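Side-chain contacts in BAT-2 beta-lactamase (Bacillus atrophaeus, PDB 6W5G), which probably hydrolyses the amide bond of beta-lactam antibiotics as a class D beta-lactamase, a serine enzyme related to penicillin-binding transpeptidases: residues A[240-245]-A[252-257]; A[49-54]-A[60-65]. All coordinates share one frame; numbering follows the deposited sequence.

Interaction 1 of 2, residues A[240-245]-A[252-257]; sequences FVTNVD and KNITTD
F240 lays one face of its ring under T255, whose CG2 stands 3.6 Å above the ring plane and 3.8 Å from the ring centroid. The methyl is 20° off the ring normal and offset toward the rim, with CD1 its nearest carbon: a CH-pi contact. This is the helix-on-sheet packing of the beta-lactamase fold, in which helix 248-261 follows strand 236-244 and runs back across the central antiparallel sheet; the axes of the two short segments pass 8.4 Å apart, with an angle of 137° between their directions. A chi1 of 56°, with CG flanked by both N and C of its own backbone, presents the ring face to T255 CG2, and the two side chains approach roughly perpendicular to one another. The ring also meets that of F227 on strand 225-233.

T242 and T255 have the closest CA atoms across the contact, 6.4 Å apart, and their side chains run antiparallel alongside one another. The polar pair they form is buried: T242 OG1 donates to T255 OG1 over 2.7 Å, and T255 OG1 is also hydrogen-bonded to the helix carbonyl A251 O. T242 CG2 reaches I254 CG2 at 4.2 Å, a light apolar touch beside the hydroxyls. I254 also packs on F43 and R46, and at V244 the apolar margin continues, CG2 lying 4.2 Å from I254 CD1.

Interaction 2 of 2, residues A[49-54]-A[60-65]; sequences TFILHD and TFIYNE
The rings of F50 and F61 meet at their edges: F50 CD2 approaches F61 CD2 to 4.1 Å, each atom near the plane of the other ring, and the two side chains cross at about a right angle. Y63 turns an edge to the neighbouring strand, with F50 N and T49 CA near its ring plane, while its ring stacks with that of F43. The H53 ring, on the other side of the sheet, is met at its edge by T60: ND1 and T60 OG1 are 2.7 Å apart in a nearly straight hydrogen bond (166°) in which either could be the donor. T60 OG1 lies anti to its carbonyl carbon, leaving CG2 to run alongside I51 CG2 at 3.8 Å.

Strands 48-54 and 59-63 form an antiparallel beta hairpin at one margin of the central sheet; the N-to-C directions of the two short strand segments are 174° apart. F50 with Y63 and L52 with F61 are hydrogen-bonded pairs, and their four side chains lie on one face; the non-hydrogen-bonded pairs I51 with I62 and H53 with T60 occupy the other. The Y63 N to F50 O bond measures 2.8 Å, and F61 N reaches L52 O at the same length.

Y63 O has two donors. T49 OG1, anti to T49 N (chi1 -180°), reaches it at 2.7 Å nearly along the C=O axis, and F50 N is the second donor, at 3.2 Å. Just beyond, N64 occupies the N-cap position of helix 65-68: its OD1 accepts from R67 N, and its ND2 bonds to G48 O.

Interaction 2 comes first along the chain and interaction 1 much later, yet their centres are only 11 Å apart, because strands 48-54 and 236-244 are neighbours in the six-stranded antiparallel sheet. Probable backbone hydrogen bonds join them, N243 O to T49 N at 2.8 Å and V241 O to I51 N at 2.9 Å. Interaction 2 pairs 48-54 with the outermost strand 59-63, whereas interaction 1 leaves the sheet plane to attach helix 248-261. F50 packs against T242, and both lie on the same face of the sheet. The early hairpin and the late strand of the transpeptidase-like domain are thus joined in one sheet, with helix 248-261 packed on a face of it.

Interaction 1 of 2, residues A[240-245]-A[252-257]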
loop_
_atom_site.group_PDB
_atom_site.type_symbol
_atom_site.label_atom_id
_atom_site.label_comp_id
_atom_site.label_asym_id
_atom_site.label_seq_id
_atom_site.Cartn_x
_atom_site.Cartn_y
_atom_site.Cartn_z
ATOM N N PHE A 240 -4.075 3.604 8.210
ATOM C CA PHE A 240 -3.838 4.937 7.675
ATOM C C PHE A 240 -3.679 4.906 6.162
ATOM O O PHE A 240 -3.263 3.901 5.570
ATOM C CB PHE A 240 -2.606 5.608 8.312
ATOM C CG PHE A 240 -1.353 4.793 8.180
ATOM C CD1 PHE A 240 -0.654 4.738 6.974
ATOM C CD2 PHE A 240 -0.879 4.065 9.262
ATOM C CE1 PHE A 240 0.477 3.954 6.849
ATOM C CE2 PHE A 240 0.261 3.292 9.145
ATOM C CZ PHE A 240 0.945 3.246 7.942
ATOM N N VAL A 241 -4.005 6.033 5.544
ATOM C CA VAL A 241 -3.711 6.281 4.138
ATOM C C VAL A 241 -3.272 7.730 4.010
ATOM O O VAL A 241 -3.978 8.634 4.469
ATOM C CB VAL A 241 -4.940 6.035 3.243
ATOM C CG1 VAL A 241 -4.712 6.617 1.846
ATOM C CG2 VAL A 241 -5.268 4.548 3.170
ATOM N N THR A 242 -2.116 7.953 3.390
ATOM C CA THR A 242 -1.695 9.283 2.978
ATOM C C THR A 242 -1.582 9.292 1.463
ATOM O O THR A 242 -1.043 8.349 0.876
ATOM C CB THR A 242 -0.358 9.642 3.617
ATOM O OG1 THR A 242 -0.524 9.677 5.039
ATOM C CG2 THR A 242 0.117 11.005 3.131
ATOM N N ASN A 243 -2.104 10.348 0.837
ATOM C CA ASN A 243 -2.087 10.494 -0.612
ATOM C C ASN A 243 -1.849 11.973 -0.876
ATOM O O ASN A 243 -2.523 12.816 -0.286
ATOM C CB ASN A 243 -3.428 10.006 -1.192
ATOM C CG ASN A 243 -3.681 10.482 -2.608
ATOM O OD1 ASN A 243 -4.353 11.485 -2.817
ATOM N ND2 ASN A 243 -3.199 9.729 -3.588
ATOM N N VAL A 244 -0.874 12.304 -1.720
ATOM C CA VAL A 244 -0.371 13.673 -1.773
ATOM C C VAL A 244 0.234 13.927 -3.146
ATOM O O VAL A 244 0.620 12.996 -3.855
ATOM C CB VAL A 244 0.657 13.909 -0.632
ATOM C CG1 VAL A 244 1.907 13.027 -0.832
ATOM C CG2 VAL A 244 1.017 15.390 -0.491
ATOM N N ASP A 245 0.322 15.207 -3.521
ATOM C CA ASP A 245 0.932 15.624 -4.780
ATOM C C ASP A 245 2.452 15.702 -4.669
ATOM O O ASP A 245 3.064 16.724 -5.001
ATOM C CB ASP A 245 0.314 16.937 -5.276
ATOM C CG ASP A 245 0.636 18.140 -4.379
ATOM O OD1 ASP A 245 0.940 17.951 -3.183
ATOM O OD2 ASP A 245 0.572 19.288 -4.885
ATOM N N LYS A 252 5.153 8.924 2.933
ATOM C CA LYS A 252 5.531 8.139 4.098
ATOM C C LYS A 252 6.014 9.042 5.224
ATOM O O LYS A 252 5.656 8.832 6.391
ATOM C CB LYS A 252 6.602 7.115 3.717
ATOM C CG LYS A 252 7.050 6.251 4.890
ATOM C CD LYS A 252 8.093 5.237 4.484
ATOM C CE LYS A 252 8.712 4.610 5.728
ATOM N NZ LYS A 252 9.735 3.574 5.420
ATOM N N ASN A 253 6.822 10.056 4.892
ATOM C CA ASN A 253 7.362 10.942 5.919
ATOM C C ASN A 253 6.261 11.771 6.573
ATOM O O ASN A 253 6.299 12.013 7.785
ATOM C CB ASN A 253 8.442 11.844 5.315
ATOM C CG ASN A 253 9.703 11.079 4.945
ATOM O OD1 ASN A 253 9.916 9.948 5.393
ATOM N ND2 ASN A 253 10.548 11.694 4.121
ATOM N N ILE A 254 5.273 12.215 5.790
ATOM C CA ILE A 254 4.106 12.873 6.374
ATOM C C ILE A 254 3.424 11.935 7.357
ATOM O O ILE A 254 3.071 12.330 8.478
ATOM C CB ILE A 254 3.135 13.329 5.268
ATOM C CG1 ILE A 254 3.719 14.502 4.482
ATOM C CG2 ILE A 254 1.772 13.699 5.862
ATOM C CD1 ILE A 254 3.024 14.765 3.172
ATOM N N THR A 255 3.250 10.667 6.956
ATOM C CA THR A 255 2.562 9.692 7.798
ATOM C C THR A 255 3.313 9.469 9.097
ATOM O O THR A 255 2.726 9.535 10.186
ATOM C CB THR A 255 2.416 8.359 7.066
ATOM O OG1 THR A 255 1.769 8.561 5.807
ATOM C CG2 THR A 255 1.567 7.408 7.898
ATOM N N THR A 256 4.618 9.200 9.007
ATOM C CA THR A 256 5.367 8.941 10.232
ATOM C C THR A 256 5.442 10.180 11.118
ATOM O O THR A 256 5.415 10.049 12.345
ATOM C CB THR A 256 6.741 8.320 9.947
ATOM O OG1 THR A 256 7.520 9.183 9.100
ATOM C CG2 THR A 256 6.564 6.969 9.266
ATOM N N ASP A 257 5.509 11.381 10.527
ATOM C CA ASP A 257 5.474 12.600 11.336
ATOM C C ASP A 257 4.181 12.678 12.144
ATOM O O ASP A 257 4.199 13.026 13.330
ATOM C CB ASP A 257 5.609 13.843 10.449
ATOM C CG ASP A 257 7.054 14.135 10.047
ATOM O OD1 ASP A 257 7.978 13.478 10.578
ATOM O OD2 ASP A 257 7.271 15.024 9.186
#

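Interaction 2 of 2, residues A[49-54]-A[60-65]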
loop_
_atom_site.group_PDB
_atom_site.type_symbol
_atom_site.label_atom_id
_atom_site.label_comp_id
_atom_site.label_asym_id
_atom_site.label_seq_id
_atom_site.Cartn_x
_atom_site.Cartn_y
_atom_site.Cartn_z
ATOM N N THR A 49 -4.283 14.313 1.239
ATOM C CA THR A 49 -5.293 13.818 2.155
ATOM C C THR A 49 -4.651 12.839 3.134
ATOM O O THR A 49 -3.658 12.174 2.816
ATOM C CB THR A 49 -6.472 13.176 1.389
ATOM O OG1 THR A 49 -7.455 12.700 2.315
ATOM C CG2 THR A 49 -6.000 12.027 0.511
ATOM N N PHE A 50 -5.216 12.779 4.338
ATOM C CA PHE A 50 -4.791 11.844 5.369
ATOM C C PHE A 50 -6.025 11.218 6.002
ATOM O O PHE A 50 -6.970 11.927 6.366
ATOM C CB PHE A 50 -3.954 12.533 6.456
ATOM C CG PHE A 50 -3.479 11.595 7.529
ATOM C CD1 PHE A 50 -2.534 10.624 7.242
ATOM C CD2 PHE A 50 -3.994 11.664 8.820
ATOM C CE1 PHE A 50 -2.095 9.740 8.218
ATOM C CE2 PHE A 50 -3.552 10.786 9.810
ATOM C CZ PHE A 50 -2.600 9.823 9.505
ATOM N N ILE A 51 -6.013 9.894 6.126
ATOM C CA ILE A 51 -7.096 9.142 6.748
ATOM C C ILE A 51 -6.489 8.291 7.851
ATOM O O ILE A 51 -5.504 7.585 7.613
ATOM C CB ILE A 51 -7.799 8.238 5.720
ATOM C CG1 ILE A 51 -8.337 9.067 4.552
ATOM C CG2 ILE A 51 -8.918 7.446 6.383
ATOM C CD1 ILE A 51 -8.304 8.321 3.234
ATOM N N LEU A 52 -7.069 8.353 9.051
ATOM C CA LEU A 52 -6.626 7.525 10.171
ATOM C C LEU A 52 -7.837 6.868 10.814
ATOM O O LEU A 52 -8.750 7.561 11.271
ATOM C CB LEU A 52 -5.864 8.352 11.213
ATOM C CG LEU A 52 -5.195 7.553 12.341
ATOM C CD1 LEU A 52 -4.068 6.666 11.810
ATOM C CD2 LEU A 52 -4.681 8.496 13.412
ATOM N N HIS A 53 -7.851 5.539 10.854
ATOM C CA HIS A 53 -8.957 4.801 11.455
ATOM C C HIS A 53 -8.475 4.096 12.716
ATOM O O HIS A 53 -7.562 3.265 12.657
ATOM C CB HIS A 53 -9.550 3.789 10.478
ATOM C CG HIS A 53 -10.635 2.958 11.081
ATOM N ND1 HIS A 53 -11.918 3.434 11.249
ATOM C CD2 HIS A 53 -10.628 1.702 11.583
ATOM C CE1 HIS A 53 -12.660 2.499 11.821
ATOM N NE2 HIS A 53 -11.901 1.440 12.035
ATOM N N ASP A 54 -9.095 4.432 13.844
ATOM C CA ASP A 54 -8.852 3.772 15.121
ATOM C C ASP A 54 -9.620 2.455 15.115
ATOM O O ASP A 54 -10.855 2.451 15.093
ATOM C CB ASP A 54 -9.352 4.685 16.237
ATOM C CG ASP A 54 -8.989 4.188 17.623
ATOM O OD1 ASP A 54 -9.001 2.960 17.855
ATOM O OD2 ASP A 54 -8.731 5.040 18.499
ATOM N N THR A 60 -12.931 7.303 12.520
ATOM C CA THR A 60 -12.094 7.655 11.384
ATOM C C THR A 60 -11.928 9.164 11.309
ATOM O O THR A 60 -12.920 9.901 11.305
ATOM C CB THR A 60 -12.701 7.144 10.069
ATOM O OG1 THR A 60 -12.898 5.727 10.143
ATOM C CG2 THR A 60 -11.772 7.453 8.913
ATOM N N PHE A 61 -10.677 9.618 11.231
ATOM C CA PHE A 61 -10.347 11.009 10.958
ATOM C C PHE A 61 -9.997 11.153 9.483
ATOM O O PHE A 61 -9.284 10.316 8.923
ATOM C CB PHE A 61 -9.131 11.436 11.789
ATOM C CG PHE A 61 -8.570 12.770 11.391
ATOM C CD1 PHE A 61 -9.155 13.941 11.853
ATOM C CD2 PHE A 61 -7.466 12.859 10.543
ATOM C CE1 PHE A 61 -8.657 15.178 11.489
ATOM C CE2 PHE A 61 -6.968 14.093 10.168
ATOM C CZ PHE A 61 -7.568 15.260 10.644
ATOM N N ILE A 62 -10.484 12.223 8.856
ATOM C CA ILE A 62 -10.152 12.531 7.468
ATOM C C ILE A 62 -9.723 13.987 7.364
ATOM O O ILE A 62 -10.465 14.889 7.779
ATOM C CB ILE A 62 -11.325 12.259 6.513
ATOM C CG1 ILE A 62 -11.787 10.806 6.607
ATOM C CG2 ILE A 62 -10.930 12.586 5.080
ATOM C CD1 ILE A 62 -13.103 10.551 5.877
ATOM N N TYR A 63 -8.534 14.214 6.812
ATOM C CA TYR A 63 -8.098 15.529 6.362
ATOM C C TYR A 63 -8.270 15.583 4.848
ATOM O O TYR A 63 -7.779 14.697 4.140
ATOM C CB TYR A 63 -6.621 15.751 6.715
ATOM C CG TYR A 63 -6.016 16.974 6.061
ATOM C CD1 TYR A 63 -6.161 18.236 6.631
ATOM C CD2 TYR A 63 -5.300 16.870 4.875
ATOM C CE1 TYR A 63 -5.614 19.357 6.033
ATOM C CE2 TYR A 63 -4.762 17.987 4.265
ATOM C CZ TYR A 63 -4.923 19.227 4.847
ATOM O OH TYR A 63 -4.375 20.342 4.252
ATOM N N ASN A 64 -8.962 16.620 4.359
ATOM C CA ASN A 64 -9.227 16.823 2.931
ATOM C C ASN A 64 -10.109 15.706 2.363
ATOM O O ASN A 64 -9.669 14.846 1.602
ATOM C CB ASN A 64 -7.943 16.999 2.107
ATOM C CG ASN A 64 -8.221 17.493 0.698
ATOM O OD1 ASN A 64 -9.381 17.561 0.274
ATOM N ND2 ASN A 64 -7.163 17.844 -0.035
ATOM N N GLU A 65 -11.389 15.767 2.730
ATOM C CA GLU A 65 -12.306 14.712 2.315
ATOM C C GLU A 65 -12.517 14.696 0.805
ATOM O O GLU A 65 -12.755 13.626 0.229
ATOM C CB GLU A 65 -13.636 14.825 3.052
ATOM C CG GLU A 65 -14.496 13.597 2.830
ATOM C CD GLU A 65 -15.734 13.556 3.696
ATOM O OE1 GLU A 65 -16.010 14.529 4.428
ATOM O OE2 GLU A 65 -16.443 12.539 3.634
#